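Long-range contacts in arabinan endo-1,5-alpha-l-arabinosidase A (Cellvibrio cellulosa, PDB 1GYH), which cleaves the alpha-1,5-linked arabinofuranosyl chain of linear arabinan, releasing almost exclusively arabinotriose in the breakdown of plant cell walls: residues Q4-P10 and L286-K290; Q190-P194 and F206-C212; S218-L222 and V258-N263; I251-W257 and V304-D310. All coordinates share one frame; numbering follows the deposited sequence.

Contact 1: Q4-P10 and L286-K290; sequences QVDVHDP and LQKLK
CG of Gln287 lies at the edge of the His8 imidazole, in its plane, and a bend at chi2 (-98°) leaves the amide turned 62° from the ring, with Gln287 CD 3.8 Å from His8 CD2. His277 stacks on the same imidazole, whose two nitrogens are both engaged: ND1 donates to Asp9 OD2 at 3.0 Å, from above the carboxylate plane, and NE2 is bonded to Tyr279. At the other end of the contact the amide oxygen of Gln4 takes a bond from Lys290 NZ (2.9 Å), the ammonium lying 25° out of the carbonyl plane. Water 1 ties that oxygen to Leu289 O as well, and Lys290 NZ has further partners in the carbonyls of Tyr312 and Leu309. Between these ends the backbones meet through Leu289 N and Val5 O, 3.0 Å apart in an almost straight bond, and Val7 CG2 rests against Leu289 CB at 3.8 Å. The irregular segment 4-10 thus runs along the first part of strand 286-296 in the five-bladed beta-propeller of family 43, bringing together Asp9, the likely proton acceptor, and Asp6 and Gln287, both probable substrate-binding residues.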
loop_
_atom_site.group_PDB
_atom_site.type_symbol
_atom_site.label_atom_id
_atom_site.label_comp_id
_atom_site.label_asym_id
_atom_site.label_seq_id
_atom_site.Cartn_x
_atom_site.Cartn_y
_atom_site.Cartn_z
ATOM N N GLN A 4 -11.501 -12.678 -13.701
ATOM C CA GLN A 4 -10.734 -12.311 -12.497
ATOM C C GLN A 4 -11.003 -10.866 -12.101
ATOM O O GLN A 4 -11.330 -10.009 -12.974
ATOM C CB GLN A 4 -9.230 -12.527 -12.708
ATOM C CG GLN A 4 -8.897 -13.976 -12.853
ATOM C CD GLN A 4 -7.425 -14.301 -12.943
ATOM O OE1 GLN A 4 -6.559 -13.796 -12.163
ATOM N NE2 GLN A 4 -7.124 -15.201 -13.871
ATOM N N VAL A 5 -10.901 -10.569 -10.808
ATOM C CA VAL A 5 -11.055 -9.208 -10.391
ATOM C C VAL A 5 -9.825 -8.319 -10.636
ATOM O O VAL A 5 -8.668 -8.644 -10.289
ATOM C CB VAL A 5 -11.813 -8.990 -9.028
ATOM C CG1 VAL A 5 -12.191 -10.230 -8.266
ATOM C CG2 VAL A 5 -11.258 -7.928 -8.211
ATOM N N ASP A 6 -10.083 -7.197 -11.300
ATOM C CA ASP A 6 -9.026 -6.208 -11.568
ATOM C C ASP A 6 -8.950 -5.146 -10.491
ATOM O O ASP A 6 -9.942 -4.442 -10.201
ATOM C CB ASP A 6 -9.168 -5.574 -12.966
ATOM C CG ASP A 6 -10.491 -4.852 -13.161
ATOM O OD1 ASP A 6 -11.551 -5.483 -13.049
ATOM O OD2 ASP A 6 -10.562 -3.641 -13.430
ATOM N N VAL A 7 -7.770 -5.079 -9.873
ATOM C CA VAL A 7 -7.424 -4.151 -8.796
ATOM C C VAL A 7 -6.021 -3.616 -8.993
ATOM O O VAL A 7 -5.196 -4.209 -9.704
ATOM C CB VAL A 7 -7.494 -4.833 -7.379
ATOM C CG1 VAL A 7 -8.822 -5.445 -7.175
ATOM C CG2 VAL A 7 -6.343 -5.887 -7.159
ATOM N N HIS A 8 -5.740 -2.497 -8.335
ATOM C CA HIS A 8 -4.407 -1.895 -8.306
ATOM C C HIS A 8 -4.173 -1.442 -6.872
ATOM O O HIS A 8 -5.021 -0.741 -6.276
ATOM C CB HIS A 8 -4.345 -0.672 -9.282
ATOM C CG HIS A 8 -3.007 -0.444 -9.923
ATOM N ND1 HIS A 8 -2.154 0.563 -9.514
ATOM C CD2 HIS A 8 -2.391 -1.054 -10.980
ATOM C CE1 HIS A 8 -1.064 0.552 -10.272
ATOM N NE2 HIS A 8 -1.187 -0.415 -11.178
ATOM N N ASP A 9 -3.037 -1.834 -6.302
ATOM C CA ASP A 9 -2.606 -1.370 -4.984
ATOM C C ASP A 9 -3.533 -1.908 -3.865
ATOM O O ASP A 9 -3.938 -1.149 -3.014
ATOM C CB ASP A 9 -2.475 0.183 -4.925
ATOM C CG ASP A 9 -1.807 0.774 -6.177
ATOM O OD1 ASP A 9 -0.736 0.232 -6.606
ATOM O OD2 ASP A 9 -2.294 1.765 -6.791
ATOM N N PRO A 10 -3.818 -3.215 -3.840
ATOM C CA PRO A 10 -4.847 -3.772 -2.943
ATOM C C PRO A 10 -4.464 -3.888 -1.476
ATOM O O PRO A 10 -3.302 -4.118 -1.132
ATOM C CB PRO A 10 -5.106 -5.150 -3.520
ATOM C CG PRO A 10 -3.763 -5.560 -3.992
ATOM C CD PRO A 10 -3.190 -4.268 -4.655
ATOM N N LEU A 286 -3.741 -6.293 -18.094
ATOM C CA LEU A 286 -4.682 -5.843 -17.063
ATOM C C LEU A 286 -4.364 -6.487 -15.696
ATOM O O LEU A 286 -4.389 -7.711 -15.549
ATOM C CB LEU A 286 -6.122 -6.169 -17.477
ATOM C CG LEU A 286 -7.250 -5.730 -16.506
ATOM C CD1 LEU A 286 -7.212 -4.220 -16.231
ATOM C CD2 LEU A 286 -8.633 -6.141 -17.032
ATOM N N GLN A 287 -4.119 -5.621 -14.734
ATOM C CA GLN A 287 -3.783 -5.924 -13.347
ATOM C C GLN A 287 -4.903 -6.783 -12.710
ATOM O O GLN A 287 -6.088 -6.441 -12.798
ATOM C CB GLN A 287 -3.632 -4.612 -12.566
ATOM C CG GLN A 287 -4.793 -3.623 -12.772
ATOM C CD GLN A 287 -4.531 -2.517 -13.823
ATOM O OE1 GLN A 287 -3.808 -2.722 -14.818
ATOM N NE2 GLN A 287 -5.175 -1.366 -13.627
ATOM N N LYS A 288 -4.509 -7.923 -12.112
ATOM C CA LYS A 288 -5.423 -8.787 -11.395
ATOM C C LYS A 288 -4.969 -8.896 -9.924
ATOM O O LYS A 288 -3.766 -8.829 -9.613
ATOM C CB LYS A 288 -5.426 -10.175 -12.028
ATOM C CG LYS A 288 -5.792 -10.253 -13.493
ATOM C CD LYS A 288 -7.107 -9.598 -13.854
ATOM C CE LYS A 288 -7.541 -9.890 -15.312
ATOM N NZ LYS A 288 -6.453 -9.811 -16.259
ATOM N N LEU A 289 -5.952 -9.072 -9.036
ATOM C CA LEU A 289 -5.706 -9.462 -7.651
ATOM C C LEU A 289 -5.000 -10.817 -7.553
ATOM O O LEU A 289 -5.385 -11.787 -8.222
ATOM C CB LEU A 289 -7.025 -9.569 -6.900
ATOM C CG LEU A 289 -6.879 -10.051 -5.435
ATOM C CD1 LEU A 289 -6.158 -9.027 -4.603
ATOM C CD2 LEU A 289 -8.222 -10.325 -4.878
ATOM N N LYS A 290 -3.992 -10.883 -6.686
ATOM C CA LYS A 290 -3.344 -12.160 -6.355
ATOM C C LYS A 290 -3.112 -12.223 -4.823
ATOM O O LYS A 290 -2.654 -11.258 -4.220
ATOM C CB LYS A 290 -2.053 -12.388 -7.142
ATOM C CG LYS A 290 -2.187 -12.575 -8.598
ATOM C CD LYS A 290 -2.999 -13.802 -9.058
ATOM C CE LYS A 290 -3.395 -13.701 -10.520
ATOM N NZ LYS A 290 -4.106 -14.900 -11.077
HETATM O O HOH W 1 -7.231 -13.197 -9.675
#

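Contact 2: Q190-P194 and F206-C212; sequences QIEAP and FASWGLC
With chi1 at -55° and an extended chain beyond CG, Gln190 carries its amide obliquely across Leu211, with Gln190 CD 3.5 Å from Leu211 CD2. Ile191 instead carries CG1 opposite its backbone nitrogen (chi1 -179°), which brings this branch to the edge of the Trp209 indole, 3.9 Å from Trp209 CD1. These two residues form a non-hydrogen-bonded antiparallel pair. The next pair, Glu192 with Ser208, is hydrogen-bonded in both directions: Glu192 N donates to Ser208 O and Ser208 N to Glu192 O, the latter at 2.9 Å. Beyond the strand end, Gly210 N continues the backbone pairing to Gln190 O from above the carbonyl plane; the positive phi of Gly210 (91°) is suited to glycine. Glu192 and Ser208 turn their side chains to the same face of the hairpin 191-199/202-209. Ser208 OG donates to water 3 at 2.7 Å, and this water in turn donates to Ala193 O; the hydroxyl is also bonded to His262 N. The carboxylate of Glu192 is held at both oxygens, OE1 by Ser146 and OE2 by Tyr220, with water 2 within 3.1 Å of OE2. Such a network would restrict the rotation of the carboxylate of Glu192, the probable proton donor, while the hydrogen-bonded pairing with Ser208 would fix where the side chain leaves the strand.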
loop_
_atom_site.group_PDB
_atom_site.type_symbol
_atom_site.label_atom_id
_atom_site.label_comp_id
_atom_site.label_asym_id
_atom_site.label_seq_id
_atom_site.Cartn_x
_atom_site.Cartn_y
_atom_site.Cartn_z
ATOM N N GLN A 190 13.556 4.388 -8.193
ATOM C CA GLN A 190 12.311 3.679 -8.472
ATOM C C GLN A 190 11.999 2.767 -7.283
ATOM O O GLN A 190 12.260 1.556 -7.324
ATOM C CB GLN A 190 12.405 2.894 -9.793
ATOM C CG GLN A 190 12.815 3.778 -11.026
ATOM C CD GLN A 190 13.118 3.056 -12.307
ATOM O OE1 GLN A 190 13.343 3.729 -13.365
ATOM N NE2 GLN A 190 13.109 1.734 -12.284
ATOM N N ILE A 191 11.490 3.396 -6.225
ATOM C CA ILE A 191 11.094 2.748 -4.988
ATOM C C ILE A 191 9.835 3.379 -4.472
ATOM O O ILE A 191 9.733 4.615 -4.419
ATOM C CB ILE A 191 12.224 2.829 -3.874
ATOM C CG1 ILE A 191 11.750 2.114 -2.599
ATOM C CG2 ILE A 191 12.681 4.294 -3.537
ATOM C CD1 ILE A 191 12.777 2.034 -1.500
ATOM N N GLU A 192 8.853 2.565 -4.094
ATOM C CA GLU A 192 7.593 3.091 -3.538
ATOM C C GLU A 192 6.808 2.044 -2.732
ATOM O O GLU A 192 7.146 0.862 -2.719
ATOM C CB GLU A 192 6.674 3.657 -4.670
ATOM C CG GLU A 192 6.116 2.626 -5.641
ATOM C CD GLU A 192 5.371 3.227 -6.829
ATOM O OE1 GLU A 192 5.346 4.497 -6.964
ATOM O OE2 GLU A 192 4.816 2.416 -7.639
ATOM N N ALA A 193 5.721 2.496 -2.129
ATOM C CA ALA A 193 4.668 1.642 -1.585
ATOM C C ALA A 193 5.169 0.768 -0.407
ATOM O O ALA A 193 5.068 -0.447 -0.463
ATOM C CB ALA A 193 4.058 0.764 -2.677
ATOM N N PRO A 194 5.610 1.385 0.670
ATOM C CA PRO A 194 6.075 0.583 1.812
ATOM C C PRO A 194 4.919 -0.189 2.449
ATOM O O PRO A 194 3.765 0.266 2.474
ATOM C CB PRO A 194 6.553 1.608 2.806
ATOM C CG PRO A 194 5.699 2.845 2.514
ATOM C CD PRO A 194 5.605 2.829 0.968
ATOM N N PHE A 206 8.302 -4.380 3.360
ATOM C CA PHE A 206 8.174 -4.705 1.966
ATOM C C PHE A 206 8.131 -3.379 1.142
ATOM O O PHE A 206 7.552 -2.408 1.579
ATOM C CB PHE A 206 6.857 -5.465 1.701
ATOM C CG PHE A 206 6.728 -6.777 2.455
ATOM C CD1 PHE A 206 7.184 -7.953 1.912
ATOM C CD2 PHE A 206 6.133 -6.817 3.704
ATOM C CE1 PHE A 206 7.093 -9.152 2.623
ATOM C CE2 PHE A 206 6.038 -8.031 4.412
ATOM C CZ PHE A 206 6.490 -9.178 3.857
ATOM N N ALA A 207 8.711 -3.399 -0.045
ATOM C CA ALA A 207 8.715 -2.250 -0.946
ATOM C C ALA A 207 8.721 -2.714 -2.384
ATOM O O ALA A 207 9.178 -3.817 -2.712
ATOM C CB ALA A 207 9.950 -1.360 -0.672
ATOM N N SER A 208 8.173 -1.850 -3.252
ATOM C CA SER A 208 8.113 -2.109 -4.678
ATOM C C SER A 208 9.260 -1.363 -5.366
ATOM O O SER A 208 9.452 -0.182 -5.135
ATOM C CB SER A 208 6.734 -1.696 -5.214
ATOM O OG SER A 208 5.677 -2.526 -4.725
ATOM N N TRP A 209 10.029 -2.069 -6.193
ATOM C CA TRP A 209 11.120 -1.490 -6.971
ATOM C C TRP A 209 10.743 -1.519 -8.451
ATOM O O TRP A 209 9.996 -2.406 -8.926
ATOM C CB TRP A 209 12.430 -2.282 -6.776
ATOM C CG TRP A 209 13.294 -1.905 -5.572
ATOM C CD1 TRP A 209 12.982 -1.053 -4.536
ATOM C CD2 TRP A 209 14.595 -2.424 -5.264
ATOM N NE1 TRP A 209 14.026 -0.997 -3.638
ATOM C CE2 TRP A 209 15.028 -1.816 -4.070
ATOM C CE3 TRP A 209 15.455 -3.329 -5.897
ATOM C CZ2 TRP A 209 16.273 -2.085 -3.496
ATOM C CZ3 TRP A 209 16.701 -3.612 -5.314
ATOM C CH2 TRP A 209 17.095 -2.990 -4.138
ATOM N N GLY A 210 11.249 -0.542 -9.192
ATOM C CA GLY A 210 11.117 -0.529 -10.640
ATOM C C GLY A 210 9.866 0.207 -11.114
ATOM O O GLY A 210 9.265 0.977 -10.336
ATOM N N LEU A 211 9.450 -0.066 -12.359
ATOM C CA LEU A 211 8.349 0.670 -12.990
ATOM C C LEU A 211 7.082 -0.156 -13.214
ATOM O O LEU A 211 7.090 -1.164 -13.923
ATOM C CB LEU A 211 8.797 1.250 -14.335
ATOM C CG LEU A 211 9.990 2.206 -14.319
ATOM C CD1 LEU A 211 10.276 2.744 -15.735
ATOM C CD2 LEU A 211 9.768 3.346 -13.362
ATOM N N CYS A 212 5.997 0.317 -12.611
ATOM C CA CYS A 212 4.648 -0.186 -12.856
ATOM C C CYS A 212 4.008 0.415 -14.121
ATOM O O CYS A 212 4.559 1.341 -14.781
ATOM C CB CYS A 212 3.747 0.163 -11.680
ATOM S SG CYS A 212 3.052 1.862 -11.705
HETATM O O HOH W 2 6.600 2.438 -10.214
HETATM O O HOH W 3 5.056 -2.787 -2.142
#

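Contact 3: S218-L222 and V258-N263; sequences STYHL and VGLGHN
The ring of Tyr220 meets the backbone of 260-262, its CD2 3.4 Å from Leu260 O and its CE2 3.5 Å from His262 N. The side chain runs beside that of His262, both pointing the same way, so that Tyr220 OH comes to 3.6 Å from His262 CB. The hydroxyl itself is bonded to Glu192, the probable proton donor, and His262 is a probable calcium-binding residue. With CG beside its backbone N (chi1 -63°), Leu222 crosses Asn263, its CD2 methyl touching Asn263 OD1 at 3.4 Å and Gly261 CA at 3.7 Å. At Gly261 the Tyr220 ring and this methyl lie close against the bare backbone. Leu260 contributes mainly through its backbone: its N donates to Tyr220 O (3.1 Å), arriving 58° out of the carbonyl plane. Nearer the start of both segments, water 4 bridges Ser218 OG to Val258 O, and Ser218 OG also has Arg214 N as a partner. The contact joins two blades of the propeller: 218-222 leads into strand 221-227, flanked in its sheet by strands 202-209 and 248-251, whereas 258-263 belongs to strand 257-268, the outermost strand of the next sheet, which pairs with strand 271-280.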
loop_
_atom_site.group_PDB
_atom_site.type_symbol
_atom_site.label_atom_id
_atom_site.label_comp_id
_atom_site.label_asym_id
_atom_site.label_seq_id
_atom_site.Cartn_x
_atom_site.Cartn_y
_atom_site.Cartn_z
ATOM N N SER A 218 7.172 -3.398 -18.128
ATOM C CA SER A 218 7.123 -3.210 -16.679
ATOM C C SER A 218 8.221 -4.030 -16.001
ATOM O O SER A 218 8.477 -5.167 -16.398
ATOM C CB SER A 218 5.759 -3.589 -16.101
ATOM O OG SER A 218 4.713 -2.772 -16.621
ATOM N N THR A 219 8.879 -3.429 -15.019
ATOM C CA THR A 219 9.942 -4.082 -14.249
ATOM C C THR A 219 9.567 -4.181 -12.761
ATOM O O THR A 219 10.392 -4.580 -11.944
ATOM C CB THR A 219 11.258 -3.279 -14.339
ATOM O OG1 THR A 219 11.042 -1.929 -13.891
ATOM C CG2 THR A 219 11.826 -3.211 -15.767
ATOM N N TYR A 220 8.342 -3.786 -12.428
ATOM C CA TYR A 220 7.833 -3.741 -11.050
ATOM C C TYR A 220 8.016 -5.122 -10.363
ATOM O O TYR A 220 7.693 -6.154 -10.929
ATOM C CB TYR A 220 6.351 -3.397 -11.043
ATOM C CG TYR A 220 5.773 -2.526 -9.946
ATOM C CD1 TYR A 220 6.401 -1.370 -9.514
ATOM C CD2 TYR A 220 4.511 -2.798 -9.434
ATOM C CE1 TYR A 220 5.838 -0.551 -8.546
ATOM C CE2 TYR A 220 3.919 -1.970 -8.457
ATOM C CZ TYR A 220 4.588 -0.831 -8.039
ATOM O OH TYR A 220 4.032 0.033 -7.101
ATOM N N HIS A 221 8.560 -5.087 -9.162
ATOM C CA HIS A 221 8.760 -6.308 -8.332
ATOM C C HIS A 221 8.886 -5.953 -6.856
ATOM O O HIS A 221 8.931 -4.773 -6.491
ATOM C CB HIS A 221 9.986 -7.099 -8.810
ATOM C CG HIS A 221 11.298 -6.388 -8.645
ATOM N ND1 HIS A 221 11.696 -5.347 -9.459
ATOM C CD2 HIS A 221 12.319 -6.594 -7.773
ATOM C CE1 HIS A 221 12.906 -4.942 -9.094
ATOM N NE2 HIS A 221 13.316 -5.705 -8.090
ATOM N N LEU A 222 8.927 -6.983 -5.998
ATOM C CA LEU A 222 8.951 -6.784 -4.546
ATOM C C LEU A 222 10.275 -7.211 -3.925
ATOM O O LEU A 222 10.808 -8.277 -4.245
ATOM C CB LEU A 222 7.834 -7.577 -3.890
ATOM C CG LEU A 222 6.396 -7.207 -4.255
ATOM C CD1 LEU A 222 5.401 -8.128 -3.553
ATOM C CD2 LEU A 222 6.121 -5.754 -3.822
ATOM N N VAL A 258 3.668 -9.782 -16.135
ATOM C CA VAL A 258 4.777 -8.875 -16.470
ATOM C C VAL A 258 4.679 -7.653 -15.609
ATOM O O VAL A 258 3.911 -6.726 -15.868
ATOM C CB VAL A 258 4.821 -8.574 -17.978
ATOM C CG1 VAL A 258 5.985 -7.668 -18.337
ATOM C CG2 VAL A 258 4.951 -9.853 -18.743
ATOM N N GLY A 259 5.423 -7.697 -14.513
ATOM C CA GLY A 259 5.333 -6.722 -13.458
ATOM C C GLY A 259 4.325 -7.095 -12.410
ATOM O O GLY A 259 3.229 -7.576 -12.736
ATOM N N LEU A 260 4.684 -6.857 -11.149
ATOM C CA LEU A 260 3.787 -7.141 -10.036
ATOM C C LEU A 260 4.252 -6.395 -8.815
ATOM O O LEU A 260 5.387 -6.003 -8.746
ATOM C CB LEU A 260 3.674 -8.678 -9.806
ATOM C CG LEU A 260 4.943 -9.536 -9.587
ATOM C CD1 LEU A 260 5.602 -9.317 -8.286
ATOM C CD2 LEU A 260 4.524 -11.032 -9.713
ATOM N N GLY A 261 3.382 -6.117 -7.859
ATOM C CA GLY A 261 3.804 -5.348 -6.722
ATOM C C GLY A 261 2.704 -4.583 -6.005
ATOM O O GLY A 261 1.523 -4.980 -6.024
ATOM N N HIS A 262 3.128 -3.489 -5.380
ATOM C CA HIS A 262 2.341 -2.642 -4.462
ATOM C C HIS A 262 1.529 -3.491 -3.499
ATOM O O HIS A 262 0.305 -3.559 -3.600
ATOM C CB HIS A 262 1.426 -1.610 -5.168
ATOM C CG HIS A 262 1.028 -0.488 -4.244
ATOM N ND1 HIS A 262 1.338 0.834 -4.496
ATOM C CD2 HIS A 262 0.481 -0.513 -3.010
ATOM C CE1 HIS A 262 0.942 1.579 -3.481
ATOM N NE2 HIS A 262 0.422 0.782 -2.563
ATOM N N ASN A 263 2.240 -4.175 -2.604
ATOM C CA ASN A 263 1.630 -5.216 -1.789
ATOM C C ASN A 263 1.144 -4.770 -0.437
ATOM O O ASN A 263 1.495 -3.708 0.070
ATOM C CB ASN A 263 2.631 -6.385 -1.569
ATOM C CG ASN A 263 3.655 -6.068 -0.554
ATOM O OD1 ASN A 263 4.562 -5.292 -0.837
ATOM N ND2 ASN A 263 3.513 -6.627 0.677
HETATM O O HOH W 4 2.946 -4.658 -17.373
#

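Contact 4: I251-W257 and V304-D310; sequences IKGNKRW and VDEKELD
Arg256 and Asp310 meet at about a right angle, their guanidinium and carboxylate planes 44° apart, and a bend at chi3 (-50°) lets the arginine grip side-on with two nitrogens. NE reaches Asp310 OD1 at 2.9 Å on the syn side, and NH2 reaches OD2 at 3.1 Å. From the opposite face of the carboxylate, Trp257 NE1 donates to Asp310 OD1 at 3.1 Å, with that oxygen in the indole plane. Leu309 slides past Trp257 in the reverse direction and sets its CB over the five-membered ring in a CH-pi contact, 4.0 Å from the centroid. Asn254 and Glu306 likewise run antiparallel: Asn254 ND2 bonds Glu306 OE2 (2.8 Å), while Asn254 OD1 accepts from Arg256 N, closing an Asx turn, and from Trp257 N, extending it to an Asx motif. Ile251 CD1 packs on Val304 CG2 at 3.8 Å. With two N-H groups on OD1, and Arg256 NH2 and water 7 on OD2, Asp310 is probably stabilised as the carboxylate.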
loop_
_atom_site.group_PDB
_atom_site.type_symbol
_atom_site.label_atom_id
_atom_site.label_comp_id
_atom_site.label_asym_id
_atom_site.label_seq_id
_atom_site.Cartn_x
_atom_site.Cartn_y
_atom_site.Cartn_z
ATOM N N ILE A 251 9.656 -11.588 -4.827
ATOM C CA ILE A 251 9.013 -12.145 -6.001
ATOM C C ILE A 251 9.090 -11.100 -7.117
ATOM O O ILE A 251 8.907 -9.892 -6.862
ATOM C CB ILE A 251 7.543 -12.535 -5.730
ATOM C CG1 ILE A 251 6.886 -13.206 -6.947
ATOM C CG2 ILE A 251 6.702 -11.340 -5.112
ATOM C CD1 ILE A 251 5.518 -13.927 -6.609
ATOM N N LYS A 252 9.361 -11.621 -8.307
ATOM C CA LYS A 252 9.370 -10.897 -9.569
ATOM C C LYS A 252 8.509 -11.605 -10.597
ATOM O O LYS A 252 8.042 -12.731 -10.413
ATOM C CB LYS A 252 10.781 -10.719 -10.119
ATOM C CG LYS A 252 11.542 -12.000 -10.527
ATOM C CD LYS A 252 13.022 -11.744 -10.939
ATOM C CE LYS A 252 13.710 -13.087 -11.307
ATOM N NZ LYS A 252 14.953 -12.954 -12.135
ATOM N N GLY A 253 8.269 -10.914 -11.702
ATOM C CA GLY A 253 7.378 -11.425 -12.720
ATOM C C GLY A 253 7.976 -12.470 -13.592
ATOM O O GLY A 253 9.160 -12.761 -13.491
ATOM N N ASN A 254 7.136 -13.028 -14.458
ATOM C CA ASN A 254 7.525 -14.035 -15.419
ATOM C C ASN A 254 6.809 -13.795 -16.783
ATOM O O ASN A 254 6.232 -12.726 -17.007
ATOM C CB ASN A 254 7.237 -15.440 -14.844
ATOM C CG ASN A 254 5.789 -15.631 -14.460
ATOM O OD1 ASN A 254 4.860 -15.276 -15.241
ATOM N ND2 ASN A 254 5.558 -16.207 -13.245
ATOM N N LYS A 255 6.852 -14.759 -17.684
ATOM C CA LYS A 255 6.244 -14.586 -19.022
ATOM C C LYS A 255 4.729 -14.299 -19.008
ATOM O O LYS A 255 4.201 -13.658 -19.931
ATOM C CB LYS A 255 6.576 -15.767 -19.952
ATOM C CG LYS A 255 5.889 -17.116 -19.649
ATOM C CD LYS A 255 6.639 -18.353 -20.268
ATOM C CE LYS A 255 6.331 -18.592 -21.716
ATOM N NZ LYS A 255 6.929 -19.886 -22.252
ATOM N N ARG A 256 4.026 -14.783 -17.984
ATOM C CA ARG A 256 2.580 -14.645 -17.911
ATOM C C ARG A 256 2.154 -13.396 -17.138
ATOM O O ARG A 256 1.053 -12.862 -17.395
ATOM C CB ARG A 256 1.924 -15.899 -17.294
ATOM C CG ARG A 256 1.802 -17.084 -18.227
ATOM C CD ARG A 256 1.320 -18.418 -17.572
ATOM N NE ARG A 256 2.084 -18.753 -16.377
ATOM C CZ ARG A 256 3.339 -19.207 -16.371
ATOM N NH1 ARG A 256 4.007 -19.425 -17.498
ATOM N NH2 ARG A 256 3.929 -19.461 -15.213
ATOM N N TRP A 257 3.009 -12.932 -16.225
ATOM C CA TRP A 257 2.714 -11.858 -15.272
ATOM C C TRP A 257 3.852 -10.842 -15.334
ATOM O O TRP A 257 4.912 -11.025 -14.720
ATOM C CB TRP A 257 2.532 -12.406 -13.844
ATOM C CG TRP A 257 1.452 -13.382 -13.814
ATOM C CD1 TRP A 257 1.579 -14.741 -13.894
ATOM C CD2 TRP A 257 0.040 -13.109 -13.794
ATOM N NE1 TRP A 257 0.337 -15.328 -13.905
ATOM C CE2 TRP A 257 -0.628 -14.358 -13.870
ATOM C CE3 TRP A 257 -0.737 -11.930 -13.729
ATOM C CZ2 TRP A 257 -2.036 -14.472 -13.867
ATOM C CZ3 TRP A 257 -2.129 -12.042 -13.743
ATOM C CH2 TRP A 257 -2.764 -13.319 -13.801
ATOM N N VAL A 304 7.705 -16.946 -1.062
ATOM C CA VAL A 304 6.459 -17.310 -1.746
ATOM C C VAL A 304 6.702 -18.222 -2.952
ATOM O O VAL A 304 7.821 -18.301 -3.480
ATOM C CB VAL A 304 5.657 -16.048 -2.155
ATOM C CG1 VAL A 304 5.189 -15.276 -0.926
ATOM C CG2 VAL A 304 6.484 -15.139 -3.113
ATOM N N ASP A 305 5.665 -18.946 -3.364
ATOM C CA ASP A 305 5.730 -19.868 -4.487
ATOM C C ASP A 305 5.099 -19.131 -5.684
ATOM O O ASP A 305 3.906 -18.889 -5.696
ATOM C CB ASP A 305 4.986 -21.181 -4.125
ATOM C CG ASP A 305 4.855 -22.176 -5.289
ATOM O OD1 ASP A 305 5.383 -21.935 -6.425
ATOM O OD2 ASP A 305 4.235 -23.274 -5.119
ATOM N N GLU A 306 5.920 -18.762 -6.674
ATOM C CA GLU A 306 5.405 -17.940 -7.785
ATOM C C GLU A 306 4.345 -18.653 -8.651
ATOM O O GLU A 306 3.613 -18.014 -9.408
ATOM C CB GLU A 306 6.548 -17.283 -8.586
ATOM C CG GLU A 306 7.315 -18.093 -9.575
ATOM C CD GLU A 306 8.040 -17.164 -10.588
ATOM O OE1 GLU A 306 8.898 -16.291 -10.216
ATOM O OE2 GLU A 306 7.727 -17.286 -11.767
ATOM N N LYS A 307 4.237 -19.974 -8.530
ATOM C CA LYS A 307 3.154 -20.718 -9.182
ATOM C C LYS A 307 1.775 -20.281 -8.753
ATOM O O LYS A 307 0.837 -20.414 -9.533
ATOM C CB LYS A 307 3.327 -22.242 -8.974
ATOM C CG LYS A 307 4.539 -22.785 -9.732
ATOM C CD LYS A 307 5.090 -24.109 -9.167
ATOM C CE LYS A 307 4.100 -25.219 -9.184
ATOM N NZ LYS A 307 4.780 -26.543 -8.876
ATOM N N GLU A 308 1.648 -19.748 -7.528
ATOM C CA GLU A 308 0.352 -19.244 -7.066
ATOM C C GLU A 308 -0.150 -17.985 -7.819
ATOM O O GLU A 308 -1.324 -17.656 -7.761
ATOM C CB GLU A 308 0.370 -19.010 -5.555
ATOM C CG GLU A 308 0.481 -20.353 -4.813
ATOM C CD GLU A 308 0.479 -20.235 -3.292
ATOM O OE1 GLU A 308 0.481 -19.123 -2.765
ATOM O OE2 GLU A 308 0.489 -21.291 -2.635
ATOM N N LEU A 309 0.743 -17.297 -8.535
ATOM C CA LEU A 309 0.267 -16.286 -9.510
ATOM C C LEU A 309 -0.708 -16.892 -10.505
ATOM O O LEU A 309 -1.638 -16.196 -10.940
ATOM C CB LEU A 309 1.413 -15.590 -10.253
ATOM C CG LEU A 309 2.389 -14.809 -9.409
ATOM C CD1 LEU A 309 3.599 -14.396 -10.230
ATOM C CD2 LEU A 309 1.775 -13.598 -8.724
ATOM N N ASP A 310 -0.526 -18.169 -10.872
ATOM C CA ASP A 310 -1.469 -18.857 -11.764
ATOM C C ASP A 310 -2.643 -19.544 -11.054
ATOM O O ASP A 310 -3.746 -19.535 -11.562
ATOM C CB ASP A 310 -0.753 -19.880 -12.622
ATOM C CG ASP A 310 0.391 -19.283 -13.389
ATOM O OD1 ASP A 310 0.113 -18.395 -14.244
ATOM O OD2 ASP A 310 1.586 -19.639 -13.203
HETATM O O HOH W 5 10.052 -14.666 -8.173
HETATM O O HOH W 6 10.695 -15.209 -12.402
HETATM O O HOH W 7 3.470 -17.993 -12.204
#

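All four contacts lie in one part of the five-bladed propeller. Contacts 2 and 3 have centres about 8 Å apart and share the sheet holding strands 202-209 and 221-227, whereas contacts 1 and 3 both reach the following sheet, with centres about 12 Å apart. Contact 4 lies farther out, its centre about 10 Å from that of contact 3 and about 17 Å from that of contact 2. Along the chain, contact 2 closes before contact 3 opens; contact 4 alternates with contacts 1 and 3, and contact 1 spans nearly the whole sequence, joining its start to a late strand. The probable catalytic carboxylates both adjoin contact 3: Asp9 lies beside His262, and Glu192 is bonded to Tyr220.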